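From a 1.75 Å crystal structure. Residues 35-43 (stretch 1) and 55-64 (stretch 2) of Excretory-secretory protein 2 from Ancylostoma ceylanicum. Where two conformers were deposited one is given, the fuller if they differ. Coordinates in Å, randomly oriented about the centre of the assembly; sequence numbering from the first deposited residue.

Stretch 1 35-43: ARSYNLQYW
Stretch 2 55-64: QWPSFGTLRD

Residues 37-43 and 59-63 are neighbouring strands of an antiparallel sheet, their N-to-C directions 154° apart and their axes approaching to 4.3 Å. Phi and psi are extended throughout the pairing, from -122/141 at Ser37 to -79/141 at Arg63; Gly60 is flattest at -162/-172. The register sets Ser37 against Arg63, Tyr38 against Leu62, Asn39 against Thr61, Leu40 against Gly60 and Gln41 against Phe59. Tyr38 and Leu62 exchange two hydrogen bonds, N to O, each 2.9 Å; Leu40 N gives one to Gly60 O at 2.8 Å and Gly60 N returns one to Leu40 O at 3.1 Å. Beyond the bridges, Tyr42 N reaches Ser58 O at 2.7 Å, almost linearly, and Asp64 N reaches Arg36 O at 3.1 Å. The narrow pairs between these rungs bring CA-H groups near carbonyls, as in Thr61 CA to Tyr38 O, 3.1 Å.

Side chains alternate between faces. Tyr38 (m), Leu40 (m, t) and Leu62 (t, p) share the buried one, where branched aliphatic chains pack well: Leu40 CD1 lies 4.0 Å from Leu62 CB. Tyr42 (m) points toward stretch 2, and Gly60 suits this site because an ideal CB would lie 2.9 Å from Tyr42 CE2, a clash. Trp56 (t) directs its edge at the face of Tyr42, the centroid of the Trp56 five-membered ring 4.6 Å from that of the Tyr42 ring, planes at 64°, with Trp56 NE1 3.4 Å from Tyr42 CD1. A water accepts from Tyr38 OH (2.5 Å) and donates to Asp64 OD2 (2.7 Å), satisfying polar ends of two buried residues.

Ser37 (m), Asn39 (m), Gln41 (t, p), Thr61 (p) and Arg63 (t, t, t) occupy the more open face, where their polar groups can meet solvent. Phe59 (m) shares it, its CE1 3.5 Å from Gln41 OE1. Thr61 CG2 packs 3.6 Å from Asn39 ND2, while Gln41 NE2 turns back to donate to Tyr42 O at 3.1 Å.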

# COMPACT_ATOMS: atom_id res chain seq x y z
N ALA A 35 2.85 -13.64 -12.15
CA ALA A 35 1.53 -14.24 -12.32
C ALA A 35 0.41 -13.44 -11.62
O ALA A 35 -0.35 -12.72 -12.27
CB ALA A 35 1.53 -15.69 -11.84
N ARG A 36 0.32 -13.56 -10.30
CA ARG A 36 -0.80 -13.02 -9.55
C ARG A 36 -0.42 -11.87 -8.61
O ARG A 36 -1.29 -11.29 -7.95
CB ARG A 36 -1.44 -14.15 -8.75
CG ARG A 36 -2.91 -13.99 -8.43
CD ARG A 36 -3.27 -15.03 -7.41
NE ARG A 36 -4.65 -15.50 -7.53
CZ ARG A 36 -5.06 -16.70 -7.11
NH1 ARG A 36 -4.20 -17.54 -6.55
NH2 ARG A 36 -6.33 -17.06 -7.25
N SER A 37 0.88 -11.54 -8.56
CA SER A 37 1.40 -10.52 -7.66
C SER A 37 2.13 -9.39 -8.38
O SER A 37 2.88 -9.64 -9.34
CB SER A 37 2.36 -11.13 -6.64
OG SER A 37 1.73 -12.09 -5.82
N TYR A 38 1.92 -8.18 -7.89
CA TYR A 38 2.70 -7.02 -8.30
C TYR A 38 4.03 -7.05 -7.56
O TYR A 38 4.07 -7.40 -6.37
CB TYR A 38 1.94 -5.74 -7.94
CG TYR A 38 0.65 -5.55 -8.69
CD1 TYR A 38 0.65 -5.00 -9.98
CD2 TYR A 38 -0.59 -5.91 -8.13
CE1 TYR A 38 -0.52 -4.82 -10.68
CE2 TYR A 38 -1.78 -5.74 -8.83
CZ TYR A 38 -1.73 -5.18 -10.10
OH TYR A 38 -2.89 -5.00 -10.82
N ASN A 39 5.11 -6.69 -8.26
CA ASN A 39 6.41 -6.47 -7.65
C ASN A 39 6.50 -5.03 -7.17
O ASN A 39 6.06 -4.10 -7.86
CB ASN A 39 7.55 -6.74 -8.64
CG ASN A 39 7.66 -8.20 -9.05
OD1 ASN A 39 7.86 -8.50 -10.22
ND2 ASN A 39 7.55 -9.10 -8.08
N LEU A 40 7.08 -4.86 -5.98
CA LEU A 40 7.15 -3.55 -5.31
C LEU A 40 8.57 -3.17 -4.91
O LEU A 40 9.37 -4.02 -4.46
CB LEU A 40 6.31 -3.57 -4.03
CG LEU A 40 4.85 -3.99 -4.13
CD1 LEU A 40 4.22 -4.06 -2.74
CD2 LEU A 40 4.09 -3.02 -5.03
N GLN A 41 8.87 -1.89 -5.08
CA GLN A 41 10.02 -1.26 -4.47
C GLN A 41 9.50 -0.38 -3.34
O GLN A 41 8.62 0.45 -3.55
CB GLN A 41 10.78 -0.40 -5.49
CG GLN A 41 11.77 0.59 -4.88
CD GLN A 41 13.09 -0.05 -4.49
OE1 GLN A 41 13.71 -0.76 -5.28
NE2 GLN A 41 13.53 0.20 -3.25
N TYR A 42 10.04 -0.57 -2.14
CA TYR A 42 9.65 0.25 -0.99
C TYR A 42 10.61 1.42 -0.84
O TYR A 42 11.83 1.23 -0.82
CB TYR A 42 9.69 -0.59 0.29
CG TYR A 42 8.49 -1.48 0.43
CD1 TYR A 42 7.42 -1.11 1.24
CD2 TYR A 42 8.43 -2.70 -0.25
CE1 TYR A 42 6.31 -1.94 1.38
CE2 TYR A 42 7.32 -3.53 -0.12
CZ TYR A 42 6.27 -3.15 0.69
OH TYR A 42 5.19 -3.97 0.82
N TRP A 43 10.06 2.62 -0.69
CA TRP A 43 10.85 3.83 -0.50
C TRP A 43 10.87 4.27 0.95
O TRP A 43 11.88 4.79 1.43
CB TRP A 43 10.33 4.97 -1.37
CG TRP A 43 10.37 4.65 -2.83
CD1 TRP A 43 9.29 4.44 -3.66
CD2 TRP A 43 11.54 4.51 -3.65
NE1 TRP A 43 9.73 4.17 -4.93
CE2 TRP A 43 11.09 4.21 -4.96
CE3 TRP A 43 12.91 4.60 -3.41
CZ2 TRP A 43 11.98 4.01 -6.03
CZ3 TRP A 43 13.80 4.40 -4.48
CH2 TRP A 43 13.33 4.11 -5.77
N GLN A 55 13.97 -1.62 10.59
CA GLN A 55 14.39 -2.40 9.42
C GLN A 55 13.22 -2.95 8.62
O GLN A 55 12.25 -3.48 9.19
CB GLN A 55 15.34 -3.53 9.85
CG GLN A 55 16.71 -3.04 10.32
CD GLN A 55 17.59 -4.15 10.86
OE1 GLN A 55 17.63 -5.26 10.31
NE2 GLN A 55 18.31 -3.87 11.94
N TRP A 56 13.32 -2.82 7.30
CA TRP A 56 12.30 -3.29 6.37
C TRP A 56 12.94 -3.58 5.01
O TRP A 56 13.87 -2.88 4.60
CB TRP A 56 11.20 -2.24 6.22
CG TRP A 56 9.98 -2.69 5.46
CD1 TRP A 56 9.74 -2.51 4.13
CD2 TRP A 56 8.84 -3.38 5.98
NE1 TRP A 56 8.53 -3.05 3.78
CE2 TRP A 56 7.95 -3.59 4.90
CE3 TRP A 56 8.48 -3.84 7.25
CZ2 TRP A 56 6.73 -4.24 5.06
CZ3 TRP A 56 7.26 -4.49 7.40
CH2 TRP A 56 6.40 -4.68 6.31
N PRO A 57 12.46 -4.64 4.31
CA PRO A 57 13.05 -4.96 3.00
C PRO A 57 12.73 -3.92 1.92
O PRO A 57 11.66 -3.31 1.94
CB PRO A 57 12.39 -6.30 2.64
CG PRO A 57 11.91 -6.86 3.93
CD PRO A 57 11.49 -5.67 4.73
N SER A 58 13.67 -3.74 1.00
CA SER A 58 13.51 -2.78 -0.09
C SER A 58 12.54 -3.29 -1.15
O SER A 58 11.91 -2.49 -1.85
CB SER A 58 14.86 -2.46 -0.72
OG SER A 58 15.75 -1.93 0.24
N PHE A 59 12.43 -4.61 -1.26
CA PHE A 59 11.54 -5.25 -2.24
C PHE A 59 10.42 -6.04 -1.56
O PHE A 59 10.61 -6.58 -0.46
CB PHE A 59 12.32 -6.20 -3.16
CG PHE A 59 13.61 -5.63 -3.66
CD1 PHE A 59 13.62 -4.63 -4.63
CD2 PHE A 59 14.82 -6.10 -3.17
CE1 PHE A 59 14.83 -4.11 -5.10
CE2 PHE A 59 16.03 -5.58 -3.63
CZ PHE A 59 16.03 -4.58 -4.59
N GLY A 60 9.27 -6.13 -2.22
CA GLY A 60 8.19 -7.01 -1.77
C GLY A 60 7.21 -7.25 -2.90
O GLY A 60 7.47 -6.87 -4.04
N THR A 61 6.09 -7.89 -2.57
CA THR A 61 5.08 -8.22 -3.57
C THR A 61 3.70 -7.99 -2.97
O THR A 61 3.52 -8.00 -1.75
CB THR A 61 5.16 -9.69 -4.03
OG1 THR A 61 5.03 -10.54 -2.89
CG2 THR A 61 6.48 -9.99 -4.74
N LEU A 62 2.73 -7.75 -3.85
CA LEU A 62 1.35 -7.58 -3.44
C LEU A 62 0.46 -8.51 -4.26
O LEU A 62 0.32 -8.33 -5.47
CB LEU A 62 0.92 -6.11 -3.66
CG LEU A 62 -0.55 -5.78 -3.36
CD1 LEU A 62 -0.84 -5.95 -1.86
CD2 LEU A 62 -0.86 -4.35 -3.83
N ARG A 63 -0.12 -9.51 -3.60
CA ARG A 63 -1.01 -10.45 -4.27
C ARG A 63 -2.40 -9.86 -4.49
O ARG A 63 -2.92 -9.16 -3.62
CB ARG A 63 -1.08 -11.74 -3.45
CG ARG A 63 -1.97 -12.81 -4.05
CD ARG A 63 -1.70 -14.14 -3.38
NE ARG A 63 -2.88 -14.99 -3.47
CZ ARG A 63 -2.98 -16.21 -2.96
NH1 ARG A 63 -1.96 -16.77 -2.31
NH2 ARG A 63 -4.12 -16.87 -3.08
N ASP A 64 -3.01 -10.15 -5.64
CA ASP A 64 -4.39 -9.72 -5.93
C ASP A 64 -5.18 -10.88 -6.51
O ASP A 64 -4.95 -11.29 -7.65
CB ASP A 64 -4.43 -8.50 -6.88
CG ASP A 64 -5.86 -8.07 -7.24
OD1 ASP A 64 -6.83 -8.45 -6.55
OD2 ASP A 64 -6.03 -7.32 -8.23
O HOH W 1 -4.85 -6.44 -10.45
O HOH W 2 14.59 0.79 0.27